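Local coordinates for protein alcohol dehydrogenase, zinc-containing (Thermotoga maritima, PDB 1VJ0) that probably catalyses zinc-dependent oxidation and reduction of alcohols and carbonyl compounds, as a member of the medium-chain dehydrogenase family that holds two zinc ions per chain, at residues Asn27-Val31 against Ala359-Leu363; Arg68-Ile74 against Gly134-Ser140; Ile350-Leu356 against Ala371-Tyr377; Ser179-Ala183 against Pro206-Gly211; Phe35-Pro41 against Tyr142-Arg146. One frame throughout, in Å; residues are numbered along the deposited sequence.

Contact 1 of 5, residues Asn27-Val31 against Ala359-Leu363; sequences NQPLV and ANKAL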
# COMPACT_ATOMS: atom_id res chain seq x y z
N ASN A 27 -24.17 38.71 -0.23
CA ASN A 27 -23.73 39.98 0.34
C ASN A 27 -24.77 40.78 1.11
O ASN A 27 -24.55 41.96 1.38
CB ASN A 27 -23.13 40.87 -0.76
CG ASN A 27 -21.99 40.20 -1.47
OD1 ASN A 27 -20.97 39.93 -0.87
ND2 ASN A 27 -22.17 39.94 -2.77
N GLN A 28 -25.91 40.19 1.44
CA GLN A 28 -26.90 40.87 2.28
C GLN A 28 -27.00 40.10 3.59
O GLN A 28 -26.92 38.84 3.58
CB GLN A 28 -28.28 40.87 1.62
CG GLN A 28 -28.42 41.77 0.41
CD GLN A 28 -28.13 43.24 0.70
OE1 GLN A 28 -27.52 43.90 -0.12
NE2 GLN A 28 -28.56 43.73 1.86
N PRO A 29 -27.19 40.79 4.71
CA PRO A 29 -27.22 40.10 6.00
C PRO A 29 -28.10 38.82 6.00
O PRO A 29 -29.15 38.77 5.34
CB PRO A 29 -27.78 41.16 6.94
CG PRO A 29 -27.40 42.46 6.33
CD PRO A 29 -27.40 42.25 4.85
N LEU A 30 -27.65 37.80 6.70
CA LEU A 30 -28.51 36.64 6.98
C LEU A 30 -29.74 37.11 7.76
O LEU A 30 -29.64 37.96 8.63
CB LEU A 30 -27.78 35.63 7.81
CG LEU A 30 -26.46 35.09 7.28
CD1 LEU A 30 -25.95 34.00 8.22
CD2 LEU A 30 -26.65 34.53 5.97
N VAL A 31 -30.89 36.55 7.44
CA VAL A 31 -32.13 36.97 8.09
C VAL A 31 -32.72 35.86 8.97
O VAL A 31 -32.71 34.66 8.62
CB VAL A 31 -33.18 37.46 7.07
CG1 VAL A 31 -32.57 38.50 6.17
CG2 VAL A 31 -33.71 36.34 6.25
N ALA A 359 -25.07 35.45 13.85
CA ALA A 359 -24.37 34.81 12.74
C ALA A 359 -23.70 35.84 11.78
O ALA A 359 -22.63 35.57 11.21
CB ALA A 359 -25.30 33.79 11.97
N ASN A 360 -24.30 37.00 11.59
CA ASN A 360 -23.68 37.98 10.69
C ASN A 360 -22.35 38.48 11.26
O ASN A 360 -21.35 38.63 10.54
CB ASN A 360 -24.63 39.15 10.39
CG ASN A 360 -25.74 38.73 9.47
OD1 ASN A 360 -25.48 38.40 8.33
ND2 ASN A 360 -26.98 38.71 9.96
N LYS A 361 -22.34 38.71 12.58
CA LYS A 361 -21.11 39.13 13.28
C LYS A 361 -20.06 38.03 13.25
O LYS A 361 -18.89 38.31 13.04
CB LYS A 361 -21.47 39.53 14.74
CG LYS A 361 -20.32 39.98 15.62
CD LYS A 361 -19.58 41.22 15.11
N ALA A 362 -20.46 36.77 13.46
CA ALA A 362 -19.55 35.65 13.30
C ALA A 362 -18.82 35.65 11.97
O ALA A 362 -17.62 35.48 11.93
CB ALA A 362 -20.29 34.33 13.45
N LEU A 363 -19.55 35.77 10.86
CA LEU A 363 -18.93 35.84 9.53
C LEU A 363 -17.99 37.05 9.42
O LEU A 363 -16.92 36.96 8.86
CB LEU A 363 -20.00 35.92 8.46
CG LEU A 363 -20.85 34.65 8.29
CD1 LEU A 363 -22.15 34.91 7.51
CD2 LEU A 363 -20.08 33.57 7.59
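Asn-360, in the first turn of helix 359-368, grips the backbone of Leu-30 with both ends of its carboxamide. Its CB leaves the helix toward the loop 27-31, and with CG anti to the carbonyl carbon (chi1 -73°) the amide reaches the extended chain. On one branch OD1 accepts a hydrogen bond from Leu-30 N at 2.8 Å, in the carbonyl plane and on a lone pair, while Pro-29 CA sits close by. On the other branch ND2 donates to Leu-30 O at 3.1 Å, a nearly straight bond (164°) that lies in the plane of the amide. The Leu-30 side chain turns to the same helix, where its CD1 meets Ala-359 CB at 3.8 Å and Leu-363 CD1 at 4.0 Å, the two leucines crossing at about a right angle. Around this patch lie Met-21 of strand 16-22, Phe-62 of helix 56-62 and Tyr-149. The contact joins the loop between strands 16-22 and 31-37 to the helix of a C-terminal beta-alpha-beta unit. Because one amide satisfies both the N-H and the C=O of a single residue, its two bonds fix the carboxamide's rotation and hold the Leu-30 backbone against the helix.

Contact 2 of 5, residues Arg68-Ile74 against Gly134-Ser140; sequences RVPLPII and GINRGCS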
# COMPACT_ATOMS: atom_id res chain seq x y z
N ARG A 68 -21.62 26.41 -6.14
CA ARG A 68 -22.55 25.34 -5.71
C ARG A 68 -23.81 25.84 -4.97
O ARG A 68 -24.75 25.07 -4.75
CB ARG A 68 -21.83 24.36 -4.79
CG ARG A 68 -20.65 23.66 -5.49
CD ARG A 68 -19.85 22.77 -4.55
NE ARG A 68 -19.11 23.54 -3.53
CZ ARG A 68 -18.48 22.99 -2.49
NH1 ARG A 68 -18.50 21.67 -2.31
NH2 ARG A 68 -17.86 23.77 -1.60
N VAL A 69 -23.83 27.11 -4.58
CA VAL A 69 -24.76 27.57 -3.56
C VAL A 69 -26.10 28.08 -4.07
O VAL A 69 -26.17 29.18 -4.64
CB VAL A 69 -24.12 28.65 -2.68
CG1 VAL A 69 -25.10 29.11 -1.57
CG2 VAL A 69 -22.87 28.09 -2.05
N PRO A 70 -27.16 27.33 -3.78
CA PRO A 70 -28.50 27.75 -4.10
C PRO A 70 -28.93 28.82 -3.11
O PRO A 70 -28.40 28.86 -1.99
CB PRO A 70 -29.33 26.50 -3.84
CG PRO A 70 -28.57 25.75 -2.74
CD PRO A 70 -27.15 26.02 -3.05
N LEU A 71 -29.90 29.64 -3.50
CA LEU A 71 -30.60 30.57 -2.61
C LEU A 71 -32.11 30.32 -2.66
O LEU A 71 -32.65 30.05 -3.75
CB LEU A 71 -30.29 32.00 -3.07
CG LEU A 71 -28.84 32.44 -2.94
CD1 LEU A 71 -28.63 33.80 -3.50
CD2 LEU A 71 -28.44 32.43 -1.47
N PRO A 72 -32.79 30.40 -1.51
CA PRO A 72 -32.15 30.68 -0.21
C PRO A 72 -31.56 29.43 0.37
O PRO A 72 -31.88 28.34 -0.10
CB PRO A 72 -33.33 31.14 0.65
CG PRO A 72 -34.49 30.38 0.10
CD PRO A 72 -34.25 30.47 -1.39
N ILE A 73 -30.72 29.60 1.39
CA ILE A 73 -30.03 28.49 2.04
C ILE A 73 -29.78 28.84 3.50
O ILE A 73 -29.48 30.01 3.80
CB ILE A 73 -28.69 28.14 1.31
CG1 ILE A 73 -28.00 26.94 1.95
CG2 ILE A 73 -27.71 29.34 1.28
CD1 ILE A 73 -26.83 26.43 1.17
N ILE A 74 -29.86 27.82 4.35
CA ILE A 74 -29.30 27.86 5.69
C ILE A 74 -27.85 27.29 5.67
O ILE A 74 -27.61 26.10 5.49
CB ILE A 74 -30.20 27.13 6.70
CG1 ILE A 74 -31.60 27.76 6.78
CG2 ILE A 74 -29.53 27.13 8.06
CD1 ILE A 74 -32.70 26.85 7.34
N GLY A 134 -25.66 22.69 4.40
CA GLY A 134 -25.21 24.07 4.50
C GLY A 134 -24.40 24.59 3.32
O GLY A 134 -23.92 25.74 3.39
N ILE A 135 -24.24 23.78 2.25
CA ILE A 135 -23.47 24.16 1.05
C ILE A 135 -24.31 24.08 -0.24
O ILE A 135 -24.51 25.10 -0.93
CB ILE A 135 -22.14 23.33 0.96
CG1 ILE A 135 -21.32 23.54 2.25
CG2 ILE A 135 -21.31 23.74 -0.28
CD1 ILE A 135 -19.88 23.15 2.14
N ASN A 136 -24.82 22.91 -0.58
CA ASN A 136 -25.57 22.77 -1.85
C ASN A 136 -26.99 22.26 -1.64
O ASN A 136 -27.63 21.78 -2.55
CB ASN A 136 -24.79 21.92 -2.89
CG ASN A 136 -24.56 20.46 -2.46
OD1 ASN A 136 -25.08 19.97 -1.45
ND2 ASN A 136 -23.75 19.76 -3.27
N ARG A 137 -27.46 22.40 -0.41
CA ARG A 137 -28.79 22.01 0.01
C ARG A 137 -29.53 23.25 0.51
O ARG A 137 -29.30 23.69 1.62
CB ARG A 137 -28.67 21.00 1.14
CG ARG A 137 -27.97 19.75 0.72
CD ARG A 137 -28.11 18.63 1.71
NE ARG A 137 -29.45 18.12 1.57
CZ ARG A 137 -29.86 16.97 2.04
NH1 ARG A 137 -29.00 16.17 2.62
NH2 ARG A 137 -31.12 16.60 1.85
N GLY A 138 -30.40 23.78 -0.36
CA GLY A 138 -31.19 24.99 -0.09
C GLY A 138 -32.27 24.77 0.95
O GLY A 138 -32.55 23.63 1.38
N CYS A 139 -32.86 25.85 1.43
CA CYS A 139 -33.82 25.72 2.50
C CYS A 139 -35.25 26.01 2.07
O CYS A 139 -36.15 26.06 2.90
CB CYS A 139 -33.40 26.60 3.66
SG CYS A 139 -33.52 28.36 3.30
N SER A 140 -35.53 26.17 0.79
CA SER A 140 -36.86 26.62 0.44
C SER A 140 -37.92 25.47 0.44
O SER A 140 -39.07 25.72 0.72
CB SER A 140 -36.86 27.42 -0.87
OG SER A 140 -36.51 26.56 -1.90
O HOH W 1 -33.53 26.76 -1.57
O HOH W 2 -29.92 24.88 4.11
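The guanidinium of Arg-68 carries Ile-135 CG2 on one face, the methyl standing 3.6 Å above the plane and over its centre. Both side chains run side by side in the same direction, and the bend of the arginine at chi3 (-68°) turns the flat group onto the methyl, while NH2 forms a salt bridge with Asp-66. The Pro-70 ring rests on the backbone of the other loop: its CD lies 3.5 Å from Ile-135 O and its CG 3.6 Å from Gly-138 N. With an alanine in place of Pro-70, CG and CD would be gone and a gap would probably open over the Ile-135 carbonyl and Gly-138. These loops belong to the GroES-like catalytic domain of zinc-dependent dehydrogenases, and the Ile-135 side chain touches His-77, a ligand of one zinc ion. Ile-73 CD1 also approaches Ile-135 O, a carbonyl buried here with no polar partner in the model. One direct hydrogen bond joins the loops, from Cys-139 N to Pro-72 O at 3.1 Å, its donor 38° above the carbonyl plane. Pro-72, which follows a cis peptide bond, also sets CB against Cys-139 SG, and Ile-74 CD1 meets Cys-139 CB at 3.8 Å. Two waters add bridges: one donates to Pro-72 O and accepts from Ser-140 N, the other joins Ile-74 N to Arg-137 O.

Contact 3 of 5, residues Ile350-Leu356 against Ala371-Tyr377; sequences ITHRLPL and ALKVILY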
# COMPACT_ATOMS: atom_id res chain seq x y z
N ILE A 350 -10.73 27.66 19.34
CA ILE A 350 -12.02 28.38 19.40
C ILE A 350 -11.82 29.68 20.10
O ILE A 350 -11.57 29.71 21.29
CB ILE A 350 -13.13 27.54 20.06
CG1 ILE A 350 -13.33 26.27 19.23
CG2 ILE A 350 -14.45 28.38 20.16
CD1 ILE A 350 -14.01 25.14 19.95
N THR A 351 -11.85 30.77 19.35
CA THR A 351 -11.58 32.07 19.92
C THR A 351 -12.82 32.82 20.27
O THR A 351 -12.74 33.75 21.09
CB THR A 351 -10.75 32.95 18.98
OG1 THR A 351 -11.31 32.94 17.67
CG2 THR A 351 -9.33 32.42 18.85
N HIS A 352 -13.96 32.45 19.68
CA HIS A 352 -15.19 33.20 19.88
C HIS A 352 -16.37 32.24 19.90
O HIS A 352 -16.43 31.32 19.09
CB HIS A 352 -15.40 34.15 18.72
CG HIS A 352 -14.38 35.25 18.65
ND1 HIS A 352 -13.12 35.08 18.12
CD2 HIS A 352 -14.44 36.54 19.08
CE1 HIS A 352 -12.45 36.22 18.21
NE2 HIS A 352 -13.23 37.12 18.77
N ARG A 353 -17.30 32.45 20.81
CA ARG A 353 -18.58 31.74 20.82
C ARG A 353 -19.68 32.75 20.82
O ARG A 353 -19.73 33.59 21.72
CB ARG A 353 -18.72 30.86 22.05
CG ARG A 353 -17.66 29.79 22.16
CD ARG A 353 -18.12 28.46 22.72
NE ARG A 353 -19.12 28.62 23.77
CZ ARG A 353 -20.34 28.06 23.81
NH1 ARG A 353 -20.76 27.25 22.84
NH2 ARG A 353 -21.14 28.32 24.84
N LEU A 354 -20.53 32.70 19.81
CA LEU A 354 -21.61 33.68 19.65
C LEU A 354 -22.94 33.00 19.61
O LEU A 354 -23.00 31.86 19.22
CB LEU A 354 -21.44 34.48 18.36
CG LEU A 354 -20.52 35.71 18.46
CD1 LEU A 354 -19.17 35.39 18.99
CD2 LEU A 354 -20.38 36.31 17.08
N PRO A 355 -24.00 33.71 19.99
CA PRO A 355 -25.37 33.25 19.79
C PRO A 355 -25.70 33.10 18.32
O PRO A 355 -25.23 33.90 17.50
CB PRO A 355 -26.24 34.36 20.38
CG PRO A 355 -25.38 35.26 21.07
CD PRO A 355 -23.96 35.04 20.62
N LEU A 356 -26.54 32.12 17.99
CA LEU A 356 -26.94 31.93 16.55
C LEU A 356 -27.41 33.22 15.88
O LEU A 356 -27.06 33.49 14.73
CB LEU A 356 -28.05 30.87 16.43
CG LEU A 356 -28.71 30.70 15.08
CD1 LEU A 356 -27.66 30.45 13.98
CD2 LEU A 356 -29.75 29.58 15.21
N ALA A 371 -11.27 36.50 14.43
CA ALA A 371 -11.44 35.16 15.00
C ALA A 371 -10.59 34.17 14.22
O ALA A 371 -10.41 34.33 13.00
CB ALA A 371 -12.92 34.73 14.96
N LEU A 372 -10.12 33.14 14.92
CA LEU A 372 -9.51 31.98 14.30
C LEU A 372 -10.63 30.98 13.95
O LEU A 372 -10.68 30.45 12.84
CB LEU A 372 -8.46 31.35 15.22
CG LEU A 372 -7.74 30.05 14.87
CD1 LEU A 372 -7.10 30.15 13.54
CD2 LEU A 372 -6.66 29.72 15.91
N LYS A 373 -11.49 30.71 14.94
CA LYS A 373 -12.68 29.91 14.77
C LYS A 373 -13.79 30.40 15.69
O LYS A 373 -13.58 30.62 16.89
CB LYS A 373 -12.38 28.42 15.06
CG LYS A 373 -13.45 27.51 14.67
CD LYS A 373 -13.36 27.23 13.20
CE LYS A 373 -14.59 26.61 12.69
NZ LYS A 373 -14.46 26.64 11.23
N VAL A 374 -14.97 30.59 15.11
CA VAL A 374 -16.19 30.91 15.85
C VAL A 374 -17.12 29.71 15.86
O VAL A 374 -17.34 29.07 14.83
CB VAL A 374 -16.99 32.04 15.20
CG1 VAL A 374 -18.24 32.39 16.08
CG2 VAL A 374 -16.11 33.27 14.96
N ILE A 375 -17.69 29.47 17.03
CA ILE A 375 -18.80 28.56 17.23
C ILE A 375 -20.11 29.32 17.54
O ILE A 375 -20.13 30.25 18.35
CB ILE A 375 -18.46 27.60 18.39
CG1 ILE A 375 -17.16 26.85 18.08
CG2 ILE A 375 -19.61 26.61 18.65
CD1 ILE A 375 -17.20 25.90 16.91
N LEU A 376 -21.20 28.91 16.90
CA LEU A 376 -22.51 29.50 17.16
C LEU A 376 -23.30 28.55 18.03
O LEU A 376 -23.23 27.32 17.87
CB LEU A 376 -23.29 29.77 15.87
CG LEU A 376 -22.70 30.82 14.91
CD1 LEU A 376 -23.39 30.81 13.57
CD2 LEU A 376 -22.76 32.21 15.56
N TYR A 377 -24.09 29.11 18.92
CA TYR A 377 -24.98 28.30 19.69
C TYR A 377 -26.41 28.87 19.64
O TYR A 377 -26.63 30.08 19.84
CB TYR A 377 -24.48 28.15 21.13
CG TYR A 377 -24.31 29.41 21.84
CD1 TYR A 377 -25.39 30.02 22.49
CD2 TYR A 377 -23.06 30.03 21.91
CE1 TYR A 377 -25.22 31.22 23.18
CE2 TYR A 377 -22.90 31.21 22.59
CZ TYR A 377 -23.96 31.80 23.22
OH TYR A 377 -23.74 32.98 23.89
O HOH W 3 -21.66 34.83 23.59
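Tyr-377 and Arg-353 cross at about a right angle, with the guanidinium plane turned 27° from the phenol ring. Tyr-377 CD2 stands 3.5 Å above one face of the guanidinium, toward its rim, while NH1 of the arginine forms a salt bridge with Asp-171. The tyrosine CG lies between the backbone N and the carbonyl carbon (chi1 58°), which folds the ring back over the neighbouring strand. There Pro-355 CA makes a CH-pi contact 4.0 Å from the ring centroid. A water links Tyr-377 OH to Arg-353 O.

Ile-350 and Ile-375 pack obliquely, CG2 against CG1 at 3.7 Å, on the side covered by helix 170-188. The other side of the sheet carries His-352, Leu-354, Val-374 and Leu-376, with Leu-354 CB 3.8 Å from Leu-376 CD2, and is covered by helix 359-368. At the strand entrance Thr-351 OG1 accepts from Leu-372 N at 3.0 Å and shares a hydrogen bond with His-352 ND1.

Backbone bonds alternate between the strands: His-352 O takes Ile-375 N, and Leu-354 N gives to Ile-375 O at 2.9 Å. This is the parallel pairing of a beta-alpha-beta unit, strands 352-355 and 374-377 connected by helix 359-368; beside it, Lys-373 NZ is hydrogen-bonded to Val-54 O and forms a salt bridge with the zinc ligand Glu-78.

Contact 4 of 5, residues Ser179-Ala183 against Pro206-Gly211; sequences SGATA and PLGLFG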
# COMPACT_ATOMS: atom_id res chain seq x y z
N SER A 179 -12.28 21.16 8.89
CA SER A 179 -10.85 21.32 8.74
C SER A 179 -10.10 20.06 9.21
O SER A 179 -9.19 19.61 8.58
CB SER A 179 -10.39 22.55 9.55
OG SER A 179 -10.90 22.48 10.88
N GLY A 180 -10.54 19.46 10.30
CA GLY A 180 -9.88 18.29 10.83
C GLY A 180 -9.93 17.04 9.99
O GLY A 180 -8.92 16.34 9.86
N ALA A 181 -11.06 16.76 9.37
CA ALA A 181 -11.14 15.59 8.51
C ALA A 181 -10.40 15.75 7.18
O ALA A 181 -9.84 14.79 6.63
CB ALA A 181 -12.58 15.18 8.31
N THR A 182 -10.34 16.99 6.67
CA THR A 182 -9.56 17.24 5.50
C THR A 182 -8.06 17.08 5.83
O THR A 182 -7.32 16.42 5.09
CB THR A 182 -9.92 18.63 4.93
OG1 THR A 182 -11.26 18.60 4.47
CG2 THR A 182 -9.07 18.95 3.71
N ALA A 183 -7.61 17.63 6.97
CA ALA A 183 -6.24 17.40 7.41
C ALA A 183 -5.96 15.88 7.61
O ALA A 183 -4.94 15.36 7.20
CB ALA A 183 -5.93 18.21 8.71
N PRO A 206 -7.05 26.74 11.07
CA PRO A 206 -7.54 25.46 11.66
C PRO A 206 -7.05 24.21 10.94
O PRO A 206 -6.72 23.20 11.60
CB PRO A 206 -9.06 25.59 11.53
CG PRO A 206 -9.28 27.05 11.70
CD PRO A 206 -8.12 27.74 10.93
N LEU A 207 -7.01 24.25 9.62
CA LEU A 207 -6.49 23.11 8.86
C LEU A 207 -5.07 22.76 9.25
O LEU A 207 -4.74 21.59 9.63
CB LEU A 207 -6.60 23.41 7.36
CG LEU A 207 -6.10 22.31 6.39
CD1 LEU A 207 -6.95 21.09 6.50
CD2 LEU A 207 -6.12 22.81 4.99
N GLY A 208 -4.17 23.75 9.16
CA GLY A 208 -2.77 23.52 9.51
C GLY A 208 -2.59 23.12 10.98
O GLY A 208 -1.77 22.24 11.32
N LEU A 209 -3.37 23.74 11.84
CA LEU A 209 -3.32 23.43 13.28
C LEU A 209 -3.83 22.03 13.67
O LEU A 209 -3.19 21.33 14.47
CB LEU A 209 -4.01 24.52 14.07
CG LEU A 209 -3.38 25.92 14.00
CD1 LEU A 209 -4.36 26.92 14.54
CD2 LEU A 209 -2.07 25.97 14.78
N PHE A 210 -4.91 21.58 13.07
CA PHE A 210 -5.30 20.17 13.20
C PHE A 210 -4.19 19.26 12.68
O PHE A 210 -3.93 18.23 13.28
CB PHE A 210 -6.63 19.86 12.48
CG PHE A 210 -7.82 19.93 13.36
CD1 PHE A 210 -8.46 21.14 13.60
CD2 PHE A 210 -8.31 18.77 13.96
CE1 PHE A 210 -9.57 21.19 14.42
CE2 PHE A 210 -9.41 18.82 14.74
CZ PHE A 210 -10.03 20.02 15.01
N GLY A 211 -3.55 19.65 11.57
CA GLY A 211 -2.37 18.95 11.01
C GLY A 211 -1.31 18.70 12.06
O GLY A 211 -0.72 17.61 12.11
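Ser-179 and Leu-207 lie where two helices cross, the second being the helix that follows the first strand, 198-202, of the probably Rossmann-type nucleotide-binding domain, as its glycine-rich Gly-203, Gly-205 and Gly-208 pattern suggests. The local axes approach to 8.2 Å at a crossing angle of -57°, and small residues, Gly-180 and Ala-183, line the near side of helix 170-188.

Apolar packing makes up much of the interface. Leu-207 extends with CG anti to the backbone N (chi1 -180°), which carries CD1 across to helix 170-188. There CD1 meets Ala-183 CB at 3.8 Å, with the methyl group of Thr-182 slightly farther away. Ala-183 CB also faces Phe-210 CB at 4.2 Å and reaches the backbone of Gly-211.

The aromatic contribution comes from Phe-210. Gly-180 CA sits over one face of its ring, 3.5 Å above the plane and offset toward the rim, in a CH-pi contact. Replacing Phe-210 with an alanine would probably leave Gly-180 without its aromatic cover and open a gap between the helices. Met-175 and Ala-176, one turn earlier on helix 170-188, also touch this ring, as does Thr-339 of helix 329-340.

Among the polar atoms, Ser-179 OG lies 3.7 Å from Pro-206 CB and makes a weak hydrogen bond to Met-175 O. Ser-179 follows Cys-178, a ligand of one zinc ion, and so places this crossing beside the metal site. Leu-207 CD1 lies 3.4 Å from Ser-179 O, the carbonyl that accepts the helical bond from Ala-183 N.

Contact 5 of 5, residues Phe35-Pro41 against Tyr142-Arg146; sequences FEISDIP and YPHLR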
# COMPACT_ATOMS: atom_id res chain seq x y z
N PHE A 35 -39.67 28.49 11.63
CA PHE A 35 -40.22 27.35 10.85
C PHE A 35 -41.01 26.45 11.80
O PHE A 35 -40.71 26.38 12.96
CB PHE A 35 -39.11 26.52 10.24
CG PHE A 35 -38.20 27.29 9.34
CD1 PHE A 35 -37.10 27.97 9.86
CD2 PHE A 35 -38.42 27.32 7.98
CE1 PHE A 35 -36.26 28.70 9.00
CE2 PHE A 35 -37.56 28.03 7.11
CZ PHE A 35 -36.50 28.73 7.62
N GLU A 36 -42.03 25.75 11.31
CA GLU A 36 -42.74 24.80 12.18
C GLU A 36 -42.50 23.44 11.54
O GLU A 36 -42.75 23.24 10.35
CB GLU A 36 -44.25 25.12 12.32
CG GLU A 36 -45.03 23.95 12.94
CD GLU A 36 -46.50 24.22 13.24
OE1 GLU A 36 -47.03 25.26 12.79
OE2 GLU A 36 -47.14 23.38 13.93
N ILE A 37 -41.96 22.51 12.31
CA ILE A 37 -41.58 21.22 11.75
C ILE A 37 -42.58 20.20 12.30
O ILE A 37 -42.73 20.10 13.52
CB ILE A 37 -40.14 20.81 12.08
CG1 ILE A 37 -39.08 21.86 11.67
CG2 ILE A 37 -39.85 19.51 11.41
CD1 ILE A 37 -39.16 22.35 10.20
N SER A 38 -43.30 19.52 11.40
CA SER A 38 -44.25 18.46 11.77
C SER A 38 -43.65 17.17 11.24
O SER A 38 -42.71 16.62 11.84
CB SER A 38 -45.62 18.76 11.22
OG SER A 38 -46.52 17.71 11.54
N ASP A 39 -44.08 16.73 10.08
CA ASP A 39 -43.59 15.53 9.46
C ASP A 39 -42.14 15.70 8.93
O ASP A 39 -41.74 16.81 8.60
CB ASP A 39 -44.56 15.18 8.34
CG ASP A 39 -44.56 13.73 8.06
OD1 ASP A 39 -43.68 13.04 8.64
OD2 ASP A 39 -45.38 13.17 7.30
N ILE A 40 -41.33 14.64 8.93
CA ILE A 40 -40.03 14.63 8.25
C ILE A 40 -39.94 13.41 7.30
O ILE A 40 -40.67 12.42 7.50
CB ILE A 40 -38.85 14.65 9.27
CG1 ILE A 40 -38.84 13.42 10.21
CG2 ILE A 40 -38.92 15.91 10.13
CD1 ILE A 40 -37.75 13.48 11.29
N PRO A 41 -39.09 13.46 6.27
CA PRO A 41 -39.00 12.34 5.34
C PRO A 41 -38.67 11.03 6.03
O PRO A 41 -37.92 11.00 7.03
CB PRO A 41 -37.89 12.78 4.39
CG PRO A 41 -37.99 14.23 4.45
CD PRO A 41 -38.20 14.57 5.87
N TYR A 142 -39.77 22.31 2.07
CA TYR A 142 -40.00 21.69 3.38
C TYR A 142 -39.25 20.35 3.38
O TYR A 142 -39.28 19.71 2.35
CB TYR A 142 -41.51 21.47 3.58
CG TYR A 142 -41.85 20.87 4.94
CD1 TYR A 142 -41.88 19.48 5.11
CD2 TYR A 142 -42.03 21.68 6.04
CE1 TYR A 142 -42.15 18.92 6.34
CE2 TYR A 142 -42.30 21.14 7.28
CZ TYR A 142 -42.37 19.75 7.42
OH TYR A 142 -42.62 19.19 8.66
N PRO A 143 -38.56 19.96 4.46
CA PRO A 143 -38.70 20.54 5.80
C PRO A 143 -37.67 21.64 6.11
O PRO A 143 -37.53 22.02 7.26
CB PRO A 143 -38.51 19.33 6.70
CG PRO A 143 -37.47 18.52 5.95
CD PRO A 143 -37.83 18.68 4.52
N HIS A 144 -37.00 22.17 5.07
CA HIS A 144 -36.22 23.44 5.12
C HIS A 144 -34.85 23.42 5.78
O HIS A 144 -33.90 24.02 5.27
CB HIS A 144 -37.03 24.56 5.78
CG HIS A 144 -38.41 24.73 5.23
ND1 HIS A 144 -38.64 25.12 3.92
CD2 HIS A 144 -39.63 24.58 5.81
CE1 HIS A 144 -39.95 25.18 3.71
NE2 HIS A 144 -40.58 24.86 4.83
N LEU A 145 -34.75 22.75 6.93
CA LEU A 145 -33.59 22.82 7.84
C LEU A 145 -32.47 21.89 7.39
O LEU A 145 -32.35 20.75 7.88
CB LEU A 145 -34.04 22.51 9.29
CG LEU A 145 -35.22 23.34 9.82
CD1 LEU A 145 -35.65 22.88 11.18
CD2 LEU A 145 -34.90 24.86 9.82
N ARG A 146 -31.65 22.39 6.45
CA ARG A 146 -30.62 21.57 5.82
C ARG A 146 -29.22 22.17 6.03
O ARG A 146 -28.29 21.88 5.28
CB ARG A 146 -30.90 21.35 4.34
CG ARG A 146 -32.17 20.59 4.04
CD ARG A 146 -32.32 19.27 4.75
NE ARG A 146 -33.42 18.50 4.13
CZ ARG A 146 -33.66 17.23 4.38
NH1 ARG A 146 -32.91 16.56 5.24
NH2 ARG A 146 -34.67 16.63 3.78
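The chain 35-41 leaves strand 31-37 after Ile-37 and turns through a loop, facing an irregular segment in which a cis peptide bond precedes Pro-143 and Leu-145 centres an inverse gamma turn. Tyr-142 reaches across with CG anti to its own N (chi1 -178°), and its hydroxyl is held by two backbone groups near the plane of the ring. It accepts from Ser-38 N at 2.8 Å and donates to Asp-39 O at 2.5 Å, the latter bond lying in the carbonyl plane on a lone pair. Glu-36 O lies at the ring edge, near CE2, while Pro-143 CB covers one face of the tyrosine.

Strand 31-37 pairs antiparallel with strand 16-22, and the contact ties this N-terminal hairpin to the loop before strand 152-155, within the catalytic domain. Between them is a small apolar layer. Ile-37 and Leu-145 meet tip to tip, CG1 to CD1 at 3.6 Å, and Ile-37 CD1 also rests against Pro-143 O. The second methyl of Leu-145, CD2, stands over one face of the Phe-35 ring, 3.8 Å above its plane. His-144 approaches that ring obliquely, the planes 36° apart and Phe-35 CD2 3.7 Å from His-144 CD2. Its ND1 is hydrogen-bonded to Cys-139 O, and Tyr-142 CA lies over the centre of the imidazole. At the far end Pro-41 CD touches Pro-143 CG at 4.0 Å.

From the N terminus, the loop 27-31 opens contact 1, whose partner lies on helix 359-368, so this contact spans most of the chain. Contact 5 begins just after it and closes at 142-146; within that loop lies contact 2, joining 68-74 to 134-140. These two touch between the neighbouring loops 134-140 and 142-146, for instance through Gly-134 N and Arg-146 O. Contact 4 follows in series, still within the span of contact 1, and brings helix 170-188 against the first helix of the Rossmann-type domain. Contact 3 crosses contact 1 along the chain: Ala-362 packs on Val-374 and Leu-376, while Leu-372 reaches Pro-206 and Leu-209 of contact 4.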